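Local coordinates for putative creatinine amidohydrolase (Bacteroides fragilis, PDB 3LUB) that probably hydrolyses carbon-nitrogen bonds of linear amides, as a zinc-dependent member of the creatininase superfamily, at the interface of chains A and B and the interface of chains A and C. Numbering follows the deposited sequence. Chains: chain A/B/C, Putative creatinine amidohydrolase.

Contact 1: the interface of chains A and B. Residues chain A 8, 16, 67, 69, 109; chain B 31, 40, 85-86, 88.
The phenyl ring of B:Phe86 enters a pocket on chain A lined by A:Leu8, A:Val16 and the selenomethionines A:Met67 and A:Met69. On one face lies A:Met67, whose CG sits 3.9 Å from the centroid of the B:Phe86 ring, displaced toward the rim. The selenomethionine chain bends at both chi2 (54°) and chi3 (85°), which brings its terminal CE back to the same ring, 3.7 Å from CE2 of B:Phe86. The opposite face is covered from within chain B by CB of B:Pro85, and CG2 of A:Val16 meets the ring at its edge, in plane. A:Leu8 divides its two methyl groups: CD1 stands over a face of the B:Tyr40 ring, 3.8 Å from the centroid, and also touches B:Phe86, whereas CD2 packs against CB of B:Phe86 and CG2 of B:Thr31. A:Met69 and B:Ile88 meet tip to tip, CE against CD1 at 3.7 Å. Toward the rim, the hydroxyl OH of B:Tyr40 touches CG2 of A:Val16 and donates a hydrogen bond of 2.7 Å to the carbonyl O of B:Pro85, tying the tyrosine to the loop that carries the phenylalanine. The backbone N of B:Phe86 donates across the interface to the amide oxygen OE1 of A:Gln109 at 2.8 Å, from above the carbonyl plane and 66° out of it. These contacts would anchor the 85-86 loop in the neighbouring subunit if this pairing is the biological one, and the two-fold repeats them with the chains exchanged.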
loop_
_atom_site.group_PDB
_atom_site.type_symbol
_atom_site.label_atom_id
_atom_site.label_comp_id
_atom_site.label_asym_id
_atom_site.label_seq_id
_atom_site.Cartn_x
_atom_site.Cartn_y
_atom_site.Cartn_z
ATOM N N LEU A 8 -12.697 -24.655 15.859
ATOM C CA LEU A 8 -13.600 -23.926 14.948
ATOM C C LEU A 8 -13.766 -24.596 13.575
ATOM O O LEU A 8 -14.753 -24.367 12.910
ATOM C CB LEU A 8 -13.191 -22.446 14.746
ATOM C CG LEU A 8 -14.360 -21.481 14.422
ATOM C CD1 LEU A 8 -15.126 -21.150 15.661
ATOM C CD2 LEU A 8 -13.893 -20.221 13.769
ATOM N N VAL A 16 -20.999 -22.498 20.446
ATOM C CA VAL A 16 -20.073 -21.569 21.060
ATOM C C VAL A 16 -20.725 -20.334 21.656
ATOM O O VAL A 16 -20.114 -19.674 22.490
ATOM C CB VAL A 16 -18.938 -21.148 20.070
ATOM C CG1 VAL A 16 -18.262 -22.359 19.549
ATOM C CG2 VAL A 16 -19.453 -20.258 18.929
HETATM N N MSE A 67 -10.216 -21.169 21.963
HETATM C CA MSE A 67 -10.694 -21.528 20.655
HETATM C C MSE A 67 -9.523 -21.645 19.711
HETATM O O MSE A 67 -8.727 -20.715 19.568
HETATM C CB MSE A 67 -11.698 -20.504 20.125
HETATM C CG MSE A 67 -12.280 -20.833 18.751
HETATM SE SE MSE A 67 -13.090 -22.599 18.629
HETATM C CE MSE A 67 -14.954 -22.209 19.334
HETATM N N MSE A 69 -8.637 -21.539 16.022
HETATM C CA MSE A 69 -9.178 -21.036 14.760
HETATM C C MSE A 69 -8.718 -21.927 13.596
HETATM O O MSE A 69 -7.843 -22.776 13.794
HETATM C CB MSE A 69 -8.689 -19.620 14.507
HETATM C CG MSE A 69 -9.062 -18.642 15.554
HETATM SE SE MSE A 69 -10.956 -18.235 15.636
HETATM C CE MSE A 69 -11.188 -17.243 13.934
ATOM N N GLN A 109 -15.033 -8.413 18.628
ATOM C CA GLN A 109 -15.748 -9.473 19.344
ATOM C C GLN A 109 -15.473 -9.508 20.859
ATOM O O GLN A 109 -16.060 -10.329 21.577
ATOM C CB GLN A 109 -15.347 -10.822 18.726
ATOM C CG GLN A 109 -15.820 -10.971 17.293
ATOM C CD GLN A 109 -15.041 -11.972 16.485
ATOM O OE1 GLN A 109 -14.464 -12.909 17.017
ATOM N NE2 GLN A 109 -15.047 -11.787 15.158
ATOM N N THR B 31 -15.009 -17.568 7.038
ATOM C CA THR B 31 -15.127 -18.039 8.404
ATOM C C THR B 31 -16.276 -17.267 9.042
ATOM O O THR B 31 -16.146 -16.106 9.401
ATOM C CB THR B 31 -13.815 -17.810 9.161
ATOM O OG1 THR B 31 -12.750 -18.472 8.483
ATOM C CG2 THR B 31 -13.887 -18.344 10.586
ATOM N N TYR B 40 -19.007 -23.068 10.928
ATOM C CA TYR B 40 -18.283 -21.834 10.582
ATOM C C TYR B 40 -17.560 -21.881 9.229
ATOM O O TYR B 40 -17.467 -20.860 8.514
ATOM C CB TYR B 40 -17.277 -21.482 11.667
ATOM C CG TYR B 40 -17.827 -20.677 12.816
ATOM C CD1 TYR B 40 -18.407 -21.305 13.923
ATOM C CD2 TYR B 40 -17.719 -19.305 12.825
ATOM C CE1 TYR B 40 -18.877 -20.566 15.021
ATOM C CE2 TYR B 40 -18.188 -18.554 13.906
ATOM C CZ TYR B 40 -18.782 -19.192 15.003
ATOM O OH TYR B 40 -19.232 -18.457 16.096
ATOM N N PRO B 85 -19.043 -13.864 17.348
ATOM C CA PRO B 85 -17.770 -14.515 17.687
ATOM C C PRO B 85 -17.197 -15.352 16.557
ATOM O O PRO B 85 -17.896 -16.140 15.930
ATOM C CB PRO B 85 -18.118 -15.399 18.904
ATOM C CG PRO B 85 -19.614 -15.499 18.939
ATOM C CD PRO B 85 -20.111 -14.219 18.305
ATOM N N PHE B 86 -15.914 -15.159 16.337
ATOM C CA PHE B 86 -15.113 -15.894 15.393
ATOM C C PHE B 86 -15.409 -15.669 13.914
ATOM O O PHE B 86 -14.852 -16.345 13.079
ATOM C CB PHE B 86 -15.116 -17.375 15.747
ATOM C CG PHE B 86 -14.988 -17.632 17.219
ATOM C CD1 PHE B 86 -13.881 -17.190 17.914
ATOM C CD2 PHE B 86 -15.955 -18.340 17.889
ATOM C CE1 PHE B 86 -13.759 -17.442 19.245
ATOM C CE2 PHE B 86 -15.827 -18.603 19.211
ATOM C CZ PHE B 86 -14.734 -18.151 19.897
ATOM N N ILE B 88 -14.623 -13.613 10.650
ATOM C CA ILE B 88 -13.433 -12.882 10.248
ATOM C C ILE B 88 -13.684 -12.145 8.957
ATOM O O ILE B 88 -13.813 -12.765 7.922
ATOM C CB ILE B 88 -12.243 -13.816 10.077
ATOM C CG1 ILE B 88 -12.041 -14.660 11.343
ATOM C CG2 ILE B 88 -10.984 -13.000 9.681
ATOM C CD1 ILE B 88 -11.656 -13.862 12.620
#

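Contact 2: the interface of chains A and C. Residues chain A 77-79, 82, 89-91; chain C 130-131, 134.
C:Phe134 meets two flat groups of chain A on one side of its ring plane, the guanidinium of A:Arg82 near CD1 and the imidazole of A:His89 near CE2. CE2 of C:Phe134 lies 3.3 Å above the centre of the imidazole of A:His89, the rings tilted against each other. The guanidinium receives CD1 on one face, toward the rim, the planes moderately inclined; A:Arg82 runs past the phenylalanine in the opposite direction, bent at chi3 (64°) to bring the group alongside. Both imidazole nitrogens are engaged at the edge, in plane. ND1 of A:His89 accepts from the backbone N of A:His77 at 3.0 Å, while NE2 of A:His89 donates to the carboxylate oxygen OD1 of C:Asp131, also 3.0 Å away. Gripped at both nitrogens, the ring is held against rotation. The carboxylate stands nearly upright to the imidazole, 77° between planes, and a water bridges its OD1 to the carbonyl O of A:Thr90. A second water joins the carbonyl oxygens of A:His77 and C:Arg130. One turn earlier in the helix, C:Arg130 reaches out extended from CG to NE and meets A:Asn78 at the edge of its guanidinium. Helix 126-135 of chain C thus offers a loop surface of chain A an aromatic side chain with polar groups beside it. NE of C:Arg130 donates a nearly straight bond, 167° at the hydrogen, to the side-chain oxygen OD1 of A:Asn78, 2.7 Å away.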
loop_
_atom_site.group_PDB
_atom_site.type_symbol
_atom_site.label_atom_id
_atom_site.label_comp_id
_atom_site.label_asym_id
_atom_site.label_seq_id
_atom_site.Cartn_x
_atom_site.Cartn_y
_atom_site.Cartn_z
ATOM N N HIS A 77 8.172 -18.501 1.922
ATOM C CA HIS A 77 9.077 -19.556 1.397
ATOM C C HIS A 77 10.368 -18.999 0.813
ATOM O O HIS A 77 10.545 -17.781 0.700
ATOM C CB HIS A 77 8.347 -20.479 0.399
ATOM C CG HIS A 77 7.245 -21.242 1.052
ATOM N ND1 HIS A 77 7.484 -22.206 2.008
ATOM C CD2 HIS A 77 5.907 -21.062 1.025
ATOM C CE1 HIS A 77 6.331 -22.632 2.492
ATOM N NE2 HIS A 77 5.360 -21.952 1.912
ATOM N N ASN A 78 11.253 -19.928 0.478
ATOM C CA ASN A 78 12.624 -19.663 0.064
ATOM C C ASN A 78 12.767 -19.795 -1.434
ATOM O O ASN A 78 11.878 -20.359 -2.108
ATOM C CB ASN A 78 13.570 -20.667 0.767
ATOM C CG ASN A 78 13.756 -20.357 2.232
ATOM O OD1 ASN A 78 12.889 -19.758 2.851
ATOM N ND2 ASN A 78 14.876 -20.782 2.803
ATOM N N PRO A 79 13.867 -19.258 -1.975
ATOM C CA PRO A 79 14.182 -19.445 -3.383
ATOM C C PRO A 79 14.249 -20.914 -3.726
ATOM O O PRO A 79 14.758 -21.692 -2.900
ATOM C CB PRO A 79 15.582 -18.829 -3.502
ATOM C CG PRO A 79 15.633 -17.821 -2.422
ATOM C CD PRO A 79 14.899 -18.437 -1.292
ATOM N N ARG A 82 9.177 -21.950 -4.605
ATOM C CA ARG A 82 8.038 -21.411 -5.356
ATOM C C ARG A 82 7.821 -22.130 -6.700
ATOM O O ARG A 82 6.667 -22.260 -7.199
ATOM C CB ARG A 82 8.273 -19.907 -5.580
ATOM C CG ARG A 82 7.102 -19.140 -6.140
ATOM C CD ARG A 82 7.390 -17.672 -6.207
ATOM N NE ARG A 82 8.483 -17.364 -7.131
ATOM C CZ ARG A 82 8.699 -16.170 -7.685
ATOM N NH1 ARG A 82 7.887 -15.151 -7.444
ATOM N NH2 ARG A 82 9.730 -16.000 -8.519
ATOM N N HIS A 89 4.190 -19.280 -2.172
ATOM C CA HIS A 89 4.911 -18.227 -1.448
ATOM C C HIS A 89 3.984 -17.080 -1.104
ATOM O O HIS A 89 3.291 -16.572 -1.966
ATOM C CB HIS A 89 6.113 -17.673 -2.223
ATOM C CG HIS A 89 6.763 -16.527 -1.521
ATOM N ND1 HIS A 89 7.353 -16.661 -0.285
ATOM C CD2 HIS A 89 6.813 -15.206 -1.821
ATOM C CE1 HIS A 89 7.790 -15.485 0.121
ATOM N NE2 HIS A 89 7.483 -14.587 -0.801
ATOM N N THR A 90 3.993 -16.666 0.152
ATOM C CA THR A 90 3.163 -15.566 0.618
ATOM C C THR A 90 4.117 -14.461 1.043
ATOM O O THR A 90 4.991 -14.718 1.880
ATOM C CB THR A 90 2.316 -16.024 1.841
ATOM O OG1 THR A 90 1.734 -17.314 1.559
ATOM C CG2 THR A 90 1.207 -15.057 2.179
ATOM N N ARG A 91 3.935 -13.244 0.503
ATOM C CA ARG A 91 4.730 -12.106 0.912
ATOM C C ARG A 91 4.437 -11.680 2.329
ATOM O O ARG A 91 3.312 -11.820 2.811
ATOM C CB ARG A 91 4.448 -10.896 0.016
ATOM C CG ARG A 91 4.914 -10.993 -1.358
ATOM C CD ARG A 91 4.318 -9.809 -2.166
ATOM N NE ARG A 91 2.900 -10.045 -2.480
ATOM C CZ ARG A 91 2.108 -9.222 -3.163
ATOM N NH1 ARG A 91 2.555 -8.064 -3.629
ATOM N NH2 ARG A 91 0.838 -9.563 -3.366
ATOM N N ARG C 130 13.587 -12.713 2.010
ATOM C CA ARG C 130 12.817 -13.690 1.241
ATOM C C ARG C 130 12.068 -13.011 0.092
ATOM O O ARG C 130 12.170 -13.432 -1.056
ATOM C CB ARG C 130 11.810 -14.436 2.131
ATOM C CG ARG C 130 12.451 -15.466 3.036
ATOM C CD ARG C 130 11.412 -16.414 3.681
ATOM N NE ARG C 130 12.103 -17.570 4.264
ATOM C CZ ARG C 130 12.535 -17.621 5.526
ATOM N NH1 ARG C 130 12.298 -16.633 6.374
ATOM N NH2 ARG C 130 13.193 -18.694 5.949
ATOM N N ASP C 131 11.326 -11.947 0.393
ATOM C CA ASP C 131 10.558 -11.269 -0.673
ATOM C C ASP C 131 11.443 -10.633 -1.770
ATOM O O ASP C 131 11.105 -10.654 -2.965
ATOM C CB ASP C 131 9.618 -10.211 -0.066
ATOM C CG ASP C 131 8.473 -10.831 0.735
ATOM O OD1 ASP C 131 8.254 -12.069 0.649
ATOM O OD2 ASP C 131 7.786 -10.061 1.452
ATOM N N PHE C 134 12.996 -13.048 -4.620
ATOM C CA PHE C 134 12.195 -13.336 -5.787
ATOM C C PHE C 134 12.191 -12.181 -6.790
ATOM O O PHE C 134 12.133 -12.409 -7.989
ATOM C CB PHE C 134 10.760 -13.664 -5.346
ATOM C CG PHE C 134 10.648 -14.939 -4.540
ATOM C CD1 PHE C 134 11.057 -16.143 -5.074
ATOM C CD2 PHE C 134 10.128 -14.932 -3.260
ATOM C CE1 PHE C 134 10.971 -17.312 -4.340
ATOM C CE2 PHE C 134 10.043 -16.093 -2.526
ATOM C CZ PHE C 134 10.452 -17.282 -3.064
HETATM O O HOH W 1 7.673 -13.570 2.657
HETATM O O HOH W 2 12.400 -16.186 -0.496
#

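Contact 3: the interface of chains A and C. Residues chain A 115, 140-143, 243, 252; chain C 198, 203-205.
C:Val205 spreads its two methyl groups over chain A, CG2 against CB of A:Ala142 at 3.5 Å and CG1 against the ends of both A:Leu140 and A:Leu252. With CG1 anti to the backbone N (chi1 168°), one branch of the valine is directed to the leucines and the other to the strand. A:Leu252 approaches it tip to tip, CD2 lying 3.8 Å from CG1 of C:Val205, whereas A:Leu140 crosses it at about a right angle through CD1. The other methyl of A:Leu252, CD1, packs 3.5 Å from CD1 of C:Leu198. That leucine is shared between two partners, for its second methyl, CD2, touches CD1 of A:Leu243. A:Leu243 is forked in the same way: its CD2 comes 3.6 Å from CB of C:Ala203, a methyl that also meets CD1 of A:Leu115. The small alanine side chains on both sides probably allow the backbones to come this close. Farther out, A:Ala143 and C:Trp204 form an antiparallel beta bridge. The N of A:Ala143 donates to the carbonyl O of C:Trp204 at 3.1 Å, and the N of C:Trp204 returns a bond of 2.8 Å to the carbonyl O of A:Ala143. The paired bonds set how the segments meet at this point and satisfy these peptide groups beside the apolar cluster. In the fold, loop segment 203-205 of chain C pairs with strand 140-145 of chain A through the bridge at A:Ala143, with A:Leu115 from strand 113-118 and A:Leu243 from helix 226-249 backing the contact.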
loop_
_atom_site.group_PDB
_atom_site.type_symbol
_atom_site.label_atom_id
_atom_site.label_comp_id
_atom_site.label_asym_id
_atom_site.label_seq_id
_atom_site.Cartn_x
_atom_site.Cartn_y
_atom_site.Cartn_z
ATOM N N LEU A 115 -2.671 -16.356 20.767
ATOM C CA LEU A 115 -1.397 -17.030 20.462
ATOM C C LEU A 115 -1.393 -17.471 19.014
ATOM O O LEU A 115 -2.277 -18.200 18.595
ATOM C CB LEU A 115 -1.165 -18.263 21.352
ATOM C CG LEU A 115 0.032 -19.198 20.954
ATOM C CD1 LEU A 115 1.378 -18.561 21.300
ATOM C CD2 LEU A 115 -0.102 -20.549 21.590
ATOM N N LEU A 140 -3.223 -8.677 23.695
ATOM C CA LEU A 140 -2.012 -9.476 23.811
ATOM C C LEU A 140 -1.897 -10.509 22.685
ATOM O O LEU A 140 -2.776 -11.350 22.513
ATOM C CB LEU A 140 -2.006 -10.226 25.135
ATOM C CG LEU A 140 -0.792 -11.070 25.511
ATOM C CD1 LEU A 140 0.428 -10.167 25.629
ATOM C CD2 LEU A 140 -1.062 -11.839 26.812
ATOM N N ILE A 141 -0.802 -10.433 21.935
ATOM C CA ILE A 141 -0.477 -11.451 20.930
ATOM C C ILE A 141 0.905 -12.070 21.241
ATOM O O ILE A 141 1.920 -11.322 21.336
ATOM C CB ILE A 141 -0.435 -10.849 19.497
ATOM C CG1 ILE A 141 -1.639 -9.944 19.232
ATOM C CG2 ILE A 141 -0.353 -11.937 18.470
ATOM C CD1 ILE A 141 -1.745 -9.468 17.802
ATOM N N ALA A 142 0.936 -13.398 21.408
ATOM C CA ALA A 142 2.185 -14.181 21.498
ATOM C C ALA A 142 2.339 -15.031 20.267
ATOM O O ALA A 142 1.381 -15.296 19.582
ATOM C CB ALA A 142 2.215 -15.077 22.766
ATOM N N ALA A 143 3.558 -15.439 19.974
ATOM C CA ALA A 143 3.829 -16.345 18.877
ATOM C C ALA A 143 4.834 -17.396 19.308
ATOM O O ALA A 143 5.724 -17.114 20.092
ATOM C CB ALA A 143 4.353 -15.589 17.675
ATOM N N LEU A 243 0.829 -22.467 29.225
ATOM C CA LEU A 243 0.830 -21.109 28.659
ATOM C C LEU A 243 -0.610 -20.541 28.595
ATOM O O LEU A 243 -0.872 -19.418 29.067
ATOM C CB LEU A 243 1.502 -21.070 27.268
ATOM C CG LEU A 243 1.439 -19.700 26.560
ATOM C CD1 LEU A 243 2.186 -18.642 27.372
ATOM C CD2 LEU A 243 1.954 -19.732 25.150
ATOM N N LEU A 252 -0.005 -9.452 31.781
ATOM C CA LEU A 252 1.341 -9.592 31.243
ATOM C C LEU A 252 2.382 -9.227 32.333
ATOM O O LEU A 252 3.394 -9.930 32.526
ATOM C CB LEU A 252 1.493 -8.759 29.962
ATOM C CG LEU A 252 2.824 -8.885 29.243
ATOM C CD1 LEU A 252 3.114 -10.376 28.895
ATOM C CD2 LEU A 252 2.837 -7.982 28.029
ATOM N N LEU C 198 6.023 -17.292 29.423
ATOM C CA LEU C 198 6.680 -16.279 28.574
ATOM C C LEU C 198 8.085 -16.008 29.066
ATOM O O LEU C 198 8.966 -15.750 28.253
ATOM C CB LEU C 198 5.891 -14.974 28.487
ATOM C CG LEU C 198 4.513 -15.003 27.857
ATOM C CD1 LEU C 198 3.961 -13.588 27.748
ATOM C CD2 LEU C 198 4.516 -15.741 26.501
ATOM N N ALA C 203 6.548 -19.248 24.407
ATOM C CA ALA C 203 6.148 -18.340 23.338
ATOM C C ALA C 203 6.804 -16.949 23.544
ATOM O O ALA C 203 7.352 -16.667 24.589
ATOM C CB ALA C 203 4.586 -18.233 23.271
ATOM N N TRP C 204 6.706 -16.094 22.534
ATOM C CA TRP C 204 7.309 -14.757 22.550
ATOM C C TRP C 204 6.280 -13.627 22.532
ATOM O O TRP C 204 5.371 -13.623 21.681
ATOM C CB TRP C 204 8.189 -14.597 21.302
ATOM C CG TRP C 204 8.867 -13.256 21.231
ATOM C CD1 TRP C 204 10.057 -12.917 21.803
ATOM C CD2 TRP C 204 8.390 -12.083 20.575
ATOM N NE1 TRP C 204 10.358 -11.604 21.534
ATOM C CE2 TRP C 204 9.346 -11.061 20.797
ATOM C CE3 TRP C 204 7.260 -11.790 19.808
ATOM C CZ2 TRP C 204 9.205 -9.780 20.265
ATOM C CZ3 TRP C 204 7.121 -10.511 19.293
ATOM C CH2 TRP C 204 8.084 -9.536 19.506
ATOM N N VAL C 205 6.435 -12.698 23.474
ATOM C CA VAL C 205 5.729 -11.433 23.538
ATOM C C VAL C 205 6.834 -10.372 23.660
ATOM O O VAL C 205 7.903 -10.667 24.217
ATOM C CB VAL C 205 4.731 -11.395 24.774
ATOM C CG1 VAL C 205 4.168 -9.963 25.078
ATOM C CG2 VAL C 205 3.601 -12.330 24.529
#

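Contact 4: the interface of chains A and C. Residues chain A 242-243, 246-247, 250-251; chain C 194-198.
Two hydrogen bonds join A:Glu246 to C:Ser197, both ending on the carboxylate oxygen OE1. The backbone N of C:Ser197 donates to OE1 of A:Glu246 at 2.8 Å, on the syn side and 29° out of the carboxylate plane. From the opposite face comes the hydroxyl OG of C:Ser197, a short 2.5 Å from the same OE1. The serine hydroxyl lies beside its own backbone N (chi1 -59°), allowing one residue to hold the oxygen with two donors. Because C:Ser197 lies in the first turn of helix 196-199, the carboxylate accepts at the helix start, where the dipole may favour its negative charge. Apolar contacts flank this grip. CB of C:Ser197 rests 3.6 Å from the methyl CD1 of A:Leu243, and C:Ile195 sets CG2 against CB of A:Glu246 at 3.8 Å, with its CG1 facing A:His250 and A:Asp251, just after the helix. At the far end the carbonyl O of C:Ala194 stands 3.7 Å above the imidazole plane of A:His250, a van der Waals contact. CB of C:Ala194 packs near the carbonyl O of A:Asp251. The site appears to dock segment 194-198 of one subunit along the C-terminal end of helix 226-249, and may add a polar clamp to the A-C pairing.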
loop_
_atom_site.group_PDB
_atom_site.type_symbol
_atom_site.label_atom_id
_atom_site.label_comp_id
_atom_site.label_asym_id
_atom_site.label_seq_id
_atom_site.Cartn_x
_atom_site.Cartn_y
_atom_site.Cartn_z
ATOM N N GLY A 242 -0.272 -25.071 29.732
ATOM C CA GLY A 242 0.181 -24.211 30.806
ATOM C C GLY A 242 0.285 -22.748 30.423
ATOM O O GLY A 242 -0.084 -21.896 31.223
ATOM N N LEU A 243 0.829 -22.467 29.225
ATOM C CA LEU A 243 0.830 -21.109 28.659
ATOM C C LEU A 243 -0.610 -20.541 28.595
ATOM O O LEU A 243 -0.872 -19.418 29.067
ATOM C CB LEU A 243 1.502 -21.070 27.268
ATOM C CG LEU A 243 1.439 -19.700 26.560
ATOM C CD1 LEU A 243 2.186 -18.642 27.372
ATOM C CD2 LEU A 243 1.954 -19.732 25.150
ATOM N N GLU A 246 -1.938 -19.673 32.005
ATOM C CA GLU A 246 -1.293 -18.488 32.601
ATOM C C GLU A 246 -1.761 -17.188 31.906
ATOM O O GLU A 246 -1.965 -16.174 32.561
ATOM C CB GLU A 246 0.235 -18.643 32.559
ATOM C CG GLU A 246 0.810 -19.683 33.521
ATOM C CD GLU A 246 2.199 -20.197 33.125
ATOM O OE1 GLU A 246 2.776 -19.697 32.135
ATOM O OE2 GLU A 246 2.710 -21.124 33.794
HETATM N N MSE A 247 -1.919 -17.236 30.576
HETATM C CA MSE A 247 -2.473 -16.120 29.774
HETATM C C MSE A 247 -3.883 -15.755 30.197
HETATM O O MSE A 247 -4.242 -14.577 30.197
HETATM C CB MSE A 247 -2.493 -16.479 28.292
HETATM C CG MSE A 247 -1.126 -16.490 27.666
HETATM SE SE MSE A 247 -1.075 -16.920 25.782
HETATM C CE MSE A 247 -2.040 -15.159 25.123
ATOM N N HIS A 250 -3.297 -14.478 34.341
ATOM C CA HIS A 250 -2.427 -13.371 34.756
ATOM C C HIS A 250 -2.376 -12.263 33.726
ATOM O O HIS A 250 -2.531 -12.490 32.540
ATOM C CB HIS A 250 -0.993 -13.857 34.998
ATOM C CG HIS A 250 -0.848 -14.839 36.123
ATOM N ND1 HIS A 250 -0.761 -14.453 37.447
ATOM C CD2 HIS A 250 -0.732 -16.188 36.114
ATOM C CE1 HIS A 250 -0.611 -15.526 38.204
ATOM N NE2 HIS A 250 -0.589 -16.591 37.419
ATOM N N ASP A 251 -2.157 -11.046 34.206
ATOM C CA ASP A 251 -1.814 -9.932 33.340
ATOM C C ASP A 251 -0.390 -10.148 32.842
ATOM O O ASP A 251 0.355 -10.947 33.399
ATOM C CB ASP A 251 -1.961 -8.613 34.124
ATOM C CG ASP A 251 -3.411 -8.360 34.602
ATOM O OD1 ASP A 251 -4.337 -9.053 34.096
ATOM O OD2 ASP A 251 -3.623 -7.474 35.465
ATOM N N ALA C 194 4.667 -11.540 34.291
ATOM C CA ALA C 194 3.892 -12.264 35.313
ATOM C C ALA C 194 3.350 -13.606 34.786
ATOM O O ALA C 194 2.791 -14.406 35.570
ATOM C CB ALA C 194 2.736 -11.387 35.815
ATOM N N ILE C 195 3.486 -13.826 33.470
ATOM C CA ILE C 195 3.134 -15.093 32.805
ATOM C C ILE C 195 4.397 -15.977 32.668
ATOM O O ILE C 195 5.198 -15.751 31.785
ATOM C CB ILE C 195 2.507 -14.822 31.404
ATOM C CG1 ILE C 195 1.184 -14.068 31.587
ATOM C CG2 ILE C 195 2.312 -16.135 30.620
ATOM C CD1 ILE C 195 0.620 -13.390 30.304
ATOM N N ALA C 196 4.566 -16.965 33.545
ATOM C CA ALA C 196 5.839 -17.729 33.662
ATOM C C ALA C 196 6.339 -18.319 32.333
ATOM O O ALA C 196 7.510 -18.201 32.002
ATOM C CB ALA C 196 5.706 -18.849 34.683
ATOM N N SER C 197 5.428 -18.936 31.581
ATOM C CA SER C 197 5.730 -19.554 30.283
ATOM C C SER C 197 6.360 -18.575 29.305
ATOM O O SER C 197 7.169 -18.972 28.469
ATOM C CB SER C 197 4.475 -20.196 29.679
ATOM O OG SER C 197 3.954 -21.190 30.569
ATOM N N LEU C 198 6.023 -17.292 29.423
ATOM C CA LEU C 198 6.680 -16.279 28.574
ATOM C C LEU C 198 8.085 -16.008 29.066
ATOM O O LEU C 198 8.966 -15.750 28.253
ATOM C CB LEU C 198 5.891 -14.974 28.487
ATOM C CG LEU C 198 4.513 -15.003 27.857
ATOM C CD1 LEU C 198 3.961 -13.588 27.748
ATOM C CD2 LEU C 198 4.516 -15.741 26.501
#

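Chain A meets two neighbours: contact 1 faces chain B, and contacts 2, 3 and 4 all face chain C. Contacts 3 and 4 are continuous, their C-alpha centres about 8 Å apart, and share A:Leu243 and C:Leu198. Contact 2 is a separate foothold on the same partner, about 26 Å from contact 3 and 34 Å from contact 4 between C-alpha centres. Contact 1 lies about 20 Å from contact 3 and 29 Å from contact 2 by the same measure. Two different two-fold interfaces on one subunit could together build the six-copy deposited assembly, though the structure alone does not prove that it is the biological form.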